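Long-range contact in endoglucanase EG-II (Hypocrea jecorina, PDB 3QR3), which hydrolyses internal beta-1,4-glucosidic bonds of cellulose as an endoglucanase of glycosyl hydrolase family 5: residues 189-202 and 238-250. Residues are numbered along the deposited sequence; the frame is centred on the assembly and turned at random.
With SO4 (sulfate ion), chain K.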
loop_
_atom_site.group_PDB
_atom_site.type_symbol
_atom_site.label_atom_id
_atom_site.label_comp_id
_atom_site.label_asym_id
_atom_site.label_seq_id
_atom_site.Cartn_x
_atom_site.Cartn_y
_atom_site.Cartn_z
ATOM N N ALA A 189 -7.872 3.327 -9.799
ATOM C CA ALA A 189 -7.447 4.535 -10.485
ATOM C C ALA A 189 -8.453 4.908 -11.574
ATOM O O ALA A 189 -8.604 6.076 -11.917
ATOM C CB ALA A 189 -6.031 4.342 -11.083
ATOM N N GLY A 190 -9.131 3.908 -12.125
ATOM C CA GLY A 190 -10.104 4.147 -13.183
ATOM C C GLY A 190 -11.375 4.845 -12.723
ATOM O O GLY A 190 -12.005 5.576 -13.490
ATOM N N ALA A 191 -11.755 4.634 -11.468
ATOM C CA ALA A 191 -13.007 5.181 -10.942
ATOM C C ALA A 191 -12.774 6.369 -10.012
ATOM O O ALA A 191 -13.728 6.970 -9.520
ATOM C CB ALA A 191 -13.786 4.099 -10.202
ATOM N N PHE A 192 -11.506 6.689 -9.771
ATOM C CA PHE A 192 -11.135 7.635 -8.724
ATOM C C PHE A 192 -11.808 9.001 -8.889
ATOM O O PHE A 192 -12.274 9.593 -7.914
ATOM C CB PHE A 192 -9.611 7.770 -8.641
ATOM C CG PHE A 192 -9.138 8.631 -7.506
ATOM C CD1 PHE A 192 -9.293 8.219 -6.194
ATOM C CD2 PHE A 192 -8.531 9.850 -7.753
ATOM C CE1 PHE A 192 -8.860 9.011 -5.148
ATOM C CE2 PHE A 192 -8.092 10.648 -6.712
ATOM C CZ PHE A 192 -8.256 10.228 -5.409
ATOM N N ILE A 193 -11.879 9.494 -10.118
ATOM C CA ILE A 193 -12.516 10.791 -10.356
ATOM C C ILE A 193 -14.021 10.630 -10.533
ATOM O O ILE A 193 -14.813 11.314 -9.882
ATOM C CB ILE A 193 -11.913 11.500 -11.589
ATOM C CG1 ILE A 193 -10.434 11.798 -11.344
ATOM C CG2 ILE A 193 -12.680 12.784 -11.912
ATOM C CD1 ILE A 193 -9.633 12.024 -12.621
ATOM N N SER A 194 -14.416 9.711 -11.407
ATOM C CA SER A 194 -15.826 9.557 -11.757
ATOM C C SER A 194 -16.728 9.167 -10.577
ATOM O O SER A 194 -17.897 9.529 -10.564
ATOM C CB SER A 194 -15.998 8.561 -12.907
ATOM O OG SER A 194 -15.590 7.260 -12.515
ATOM N N ASP A 195 -16.206 8.430 -9.594
ATOM C CA ASP A 195 -17.034 8.037 -8.443
ATOM C C ASP A 195 -17.040 9.078 -7.325
ATOM O O ASP A 195 -17.614 8.845 -6.255
ATOM C CB ASP A 195 -16.675 6.635 -7.898
ATOM C CG ASP A 195 -15.391 6.620 -7.057
ATOM O OD1 ASP A 195 -14.829 7.704 -6.763
ATOM O OD2 ASP A 195 -14.944 5.501 -6.689
ATOM N N GLY A 196 -16.395 10.219 -7.573
ATOM C CA GLY A 196 -16.444 11.337 -6.643
ATOM C C GLY A 196 -15.403 11.321 -5.535
ATOM O O GLY A 196 -15.380 12.214 -4.698
ATOM N N SER A 197 -14.540 10.311 -5.529
ATOM C CA SER A 197 -13.504 10.191 -4.502
ATOM C C SER A 197 -12.481 11.311 -4.605
ATOM O O SER A 197 -12.075 11.893 -3.604
ATOM C CB SER A 197 -12.778 8.834 -4.617
ATOM O OG SER A 197 -13.648 7.748 -4.330
ATOM N N ALA A 198 -12.036 11.593 -5.826
ATOM C CA ALA A 198 -11.072 12.663 -6.032
ATOM C C ALA A 198 -11.578 13.979 -5.430
ATOM O O ALA A 198 -10.869 14.636 -4.658
ATOM C CB ALA A 198 -10.753 12.824 -7.528
ATOM N N ALA A 199 -12.813 14.347 -5.752
ATOM C CA ALA A 199 -13.346 15.629 -5.273
ATOM C C ALA A 199 -13.477 15.647 -3.752
ATOM O O ALA A 199 -13.042 16.599 -3.091
ATOM C CB ALA A 199 -14.688 15.951 -5.936
ATOM N N ALA A 200 -14.068 14.595 -3.195
ATOM C CA ALA A 200 -14.258 14.537 -1.749
ATOM C C ALA A 200 -12.916 14.576 -1.004
ATOM O O ALA A 200 -12.749 15.324 -0.044
ATOM C CB ALA A 200 -15.048 13.288 -1.360
ATOM N N LEU A 201 -11.960 13.763 -1.446
ATOM C CA LEU A 201 -10.672 13.683 -0.760
ATOM C C LEU A 201 -9.808 14.930 -0.957
ATOM O O LEU A 201 -8.911 15.207 -0.155
ATOM C CB LEU A 201 -9.913 12.431 -1.194
ATOM C CG LEU A 201 -10.580 11.131 -0.752
ATOM C CD1 LEU A 201 -9.925 9.929 -1.434
ATOM C CD2 LEU A 201 -10.544 10.996 0.773
ATOM N N SER A 202 -10.069 15.676 -2.027
ATOM C CA SER A 202 -9.359 16.928 -2.262
ATOM C C SER A 202 -9.586 17.964 -1.160
ATOM O O SER A 202 -8.823 18.927 -1.049
ATOM C CB SER A 202 -9.741 17.529 -3.621
ATOM O OG SER A 202 -9.164 16.780 -4.678
ATOM N N ILE A 238 -3.656 3.029 -19.603
ATOM C CA ILE A 238 -3.350 4.421 -19.908
ATOM C C ILE A 238 -4.577 5.248 -20.319
ATOM O O ILE A 238 -4.861 6.291 -19.720
ATOM C CB ILE A 238 -2.269 4.538 -20.993
ATOM C CG1 ILE A 238 -0.953 3.928 -20.490
ATOM C CG2 ILE A 238 -2.101 6.008 -21.409
ATOM C CD1 ILE A 238 0.124 3.741 -21.593
ATOM N N ASP A 239 -5.294 4.790 -21.338
ATOM C CA ASP A 239 -6.468 5.516 -21.816
ATOM C C ASP A 239 -7.573 5.538 -20.769
ATOM O O ASP A 239 -8.213 6.559 -20.553
ATOM C CB ASP A 239 -6.996 4.894 -23.109
ATOM C CG ASP A 239 -6.039 5.078 -24.278
ATOM O OD1 ASP A 239 -5.058 5.838 -24.126
ATOM O OD2 ASP A 239 -6.265 4.461 -25.346
ATOM N N GLY A 240 -7.786 4.400 -20.116
ATOM C CA GLY A 240 -8.899 4.245 -19.200
ATOM C C GLY A 240 -8.688 4.813 -17.809
ATOM O O GLY A 240 -9.655 5.120 -17.118
ATOM N N ALA A 241 -7.439 4.964 -17.384
ATOM C CA ALA A 241 -7.200 5.418 -16.022
ATOM C C ALA A 241 -6.119 6.483 -15.882
ATOM O O ALA A 241 -6.376 7.576 -15.385
ATOM C CB ALA A 241 -6.898 4.234 -15.123
ATOM N N PHE A 242 -4.902 6.168 -16.308
ATOM C CA PHE A 242 -3.778 7.005 -15.909
ATOM C C PHE A 242 -3.599 8.304 -16.705
ATOM O O PHE A 242 -3.027 9.255 -16.193
ATOM C CB PHE A 242 -2.492 6.185 -15.853
ATOM C CG PHE A 242 -2.508 5.126 -14.775
ATOM C CD1 PHE A 242 -2.573 5.490 -13.435
ATOM C CD2 PHE A 242 -2.476 3.774 -15.102
ATOM C CE1 PHE A 242 -2.599 4.528 -12.430
ATOM C CE2 PHE A 242 -2.497 2.795 -14.104
ATOM C CZ PHE A 242 -2.555 3.177 -12.764
ATOM N N SER A 243 -4.080 8.347 -17.943
ATOM C CA SER A 243 -4.047 9.601 -18.703
ATOM C C SER A 243 -5.031 10.630 -18.118
ATOM O O SER A 243 -4.623 11.736 -17.749
ATOM C CB SER A 243 -4.286 9.370 -20.208
ATOM O OG SER A 243 -4.265 10.610 -20.920
ATOM N N PRO A 244 -6.323 10.268 -18.005
ATOM C CA PRO A 244 -7.286 11.193 -17.388
ATOM C C PRO A 244 -6.868 11.583 -15.974
ATOM O O PRO A 244 -7.081 12.722 -15.558
ATOM C CB PRO A 244 -8.577 10.378 -17.321
ATOM C CG PRO A 244 -8.422 9.299 -18.319
ATOM C CD PRO A 244 -6.960 9.030 -18.480
ATOM N N LEU A 245 -6.291 10.649 -15.223
ATOM C CA LEU A 245 -5.880 10.969 -13.860
ATOM C C LEU A 245 -4.711 11.959 -13.858
ATOM O O LEU A 245 -4.704 12.915 -13.091
ATOM C CB LEU A 245 -5.523 9.700 -13.075
ATOM C CG LEU A 245 -5.108 9.894 -11.616
ATOM C CD1 LEU A 245 -6.136 10.747 -10.851
ATOM C CD2 LEU A 245 -4.926 8.540 -10.942
ATOM N N ALA A 246 -3.720 11.726 -14.716
ATOM C CA ALA A 246 -2.579 12.639 -14.817
ATOM C C ALA A 246 -3.035 14.078 -15.083
ATOM O O ALA A 246 -2.565 15.025 -14.443
ATOM C CB ALA A 246 -1.606 12.177 -15.913
ATOM N N THR A 247 -3.939 14.227 -16.044
ATOM C CA THR A 247 -4.477 15.534 -16.407
ATOM C C THR A 247 -5.121 16.202 -15.205
ATOM O O THR A 247 -4.837 17.365 -14.903
ATOM C CB THR A 247 -5.530 15.400 -17.517
ATOM O OG1 THR A 247 -4.916 14.816 -18.674
ATOM C CG2 THR A 247 -6.122 16.776 -17.883
ATOM N N TRP A 248 -5.987 15.453 -14.522
ATOM C CA TRP A 248 -6.669 15.953 -13.335
ATOM C C TRP A 248 -5.673 16.356 -12.240
ATOM O O TRP A 248 -5.756 17.448 -11.673
ATOM C CB TRP A 248 -7.659 14.912 -12.796
ATOM C CG TRP A 248 -8.432 15.431 -11.626
ATOM C CD1 TRP A 248 -9.577 16.169 -11.666
ATOM C CD2 TRP A 248 -8.097 15.282 -10.241
ATOM N NE1 TRP A 248 -9.982 16.483 -10.393
ATOM C CE2 TRP A 248 -9.090 15.952 -9.499
ATOM C CE3 TRP A 248 -7.057 14.644 -9.557
ATOM C CZ2 TRP A 248 -9.076 16.002 -8.105
ATOM C CZ3 TRP A 248 -7.044 14.697 -8.170
ATOM C CH2 TRP A 248 -8.050 15.369 -7.461
ATOM N N LEU A 249 -4.727 15.471 -11.954
ATOM C CA LEU A 249 -3.709 15.750 -10.956
ATOM C C LEU A 249 -2.927 17.007 -11.290
ATOM O O LEU A 249 -2.623 17.822 -10.415
ATOM C CB LEU A 249 -2.739 14.571 -10.855
ATOM C CG LEU A 249 -3.290 13.299 -10.194
ATOM C CD1 LEU A 249 -2.304 12.152 -10.352
ATOM C CD2 LEU A 249 -3.604 13.548 -8.722
ATOM N N ARG A 250 -2.576 17.152 -12.564
ATOM C CA ARG A 250 -1.669 18.212 -12.968
ATOM C C ARG A 250 -2.377 19.559 -12.897
ATOM O O ARG A 250 -1.808 20.549 -12.431
ATOM C CB ARG A 250 -1.124 17.943 -14.377
ATOM C CG ARG A 250 0.025 18.847 -14.781
ATOM C CD ARG A 250 0.661 18.410 -16.109
ATOM N NE ARG A 250 1.403 17.164 -15.952
ATOM C CZ ARG A 250 1.104 16.024 -16.568
ATOM N NH1 ARG A 250 0.080 15.977 -17.414
ATOM N NH2 ARG A 250 1.839 14.931 -16.348
HETATM S S SO4 K . -12.193 18.568 -7.844
HETATM O O1 SO4 K . -12.313 17.330 -7.095
HETATM O O2 SO4 K . -13.390 19.375 -7.628
HETATM O O3 SO4 K . -11.013 19.294 -7.364
HETATM O O4 SO4 K . -12.071 18.243 -9.265
HETATM O O HOH W 1 -8.653 8.083 -14.023
HETATM O O HOH W 2 -11.632 6.953 -16.365
#
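On the outer layer of the family 5 TIM barrel, two successive helical elements, 197-201 with its lead-in loop after strand 179-182 and helix 238-251 after strand 214-219, pack side by side; they show how a single large side chain can bridge a helix and the neighbouring loop-and-helix segment. W248 is that bridge. Its CG stands anti to the backbone N (chi1 -177°), which carries the indole off its helix and across to the 189-202 segment. A198 CB, a CH-pi contact 3.9 Å from the centroid of the six-membered ring, and I193 CG1 lie over the same indole face; beyond CG1, I193 CD1 reaches W248 CB at 3.5 Å. Around the rim, S202 OG lies at the ring edge, near its plane, 3.3 Å from W248 CH2, while that same hydroxyl donates to A198 O over 2.7 Å, from above the carbonyl plane. NE1 gives a fairly straight bond (163°) to O4 of a sulfate, probably from the crystallisation liquor. With an alanine in place of W248, A198 CB and I193 would probably lose the surface they lie on, opening a gap between helix 238-251 and the 189-202 segment.

Deeper in, F192 offers CD2 to L245 CD1 at 4.0 Å, and its ring also meets F216 of strand 214-219, as does W248. At the other end, the methyl of A189 touches F242 CE1 (3.7 Å), and A241 CB packs on the CA of G190. No direct hydrogen bond joins the segments. Instead, one water donates to A189 O and A241 O, and a second donates to G190 O and, at 2.8 Å, to G240 O. Direct cohesion here is therefore mainly apolar, and the water bridges reconcile backbone carbonyls that, as acceptors, could not bond to each other.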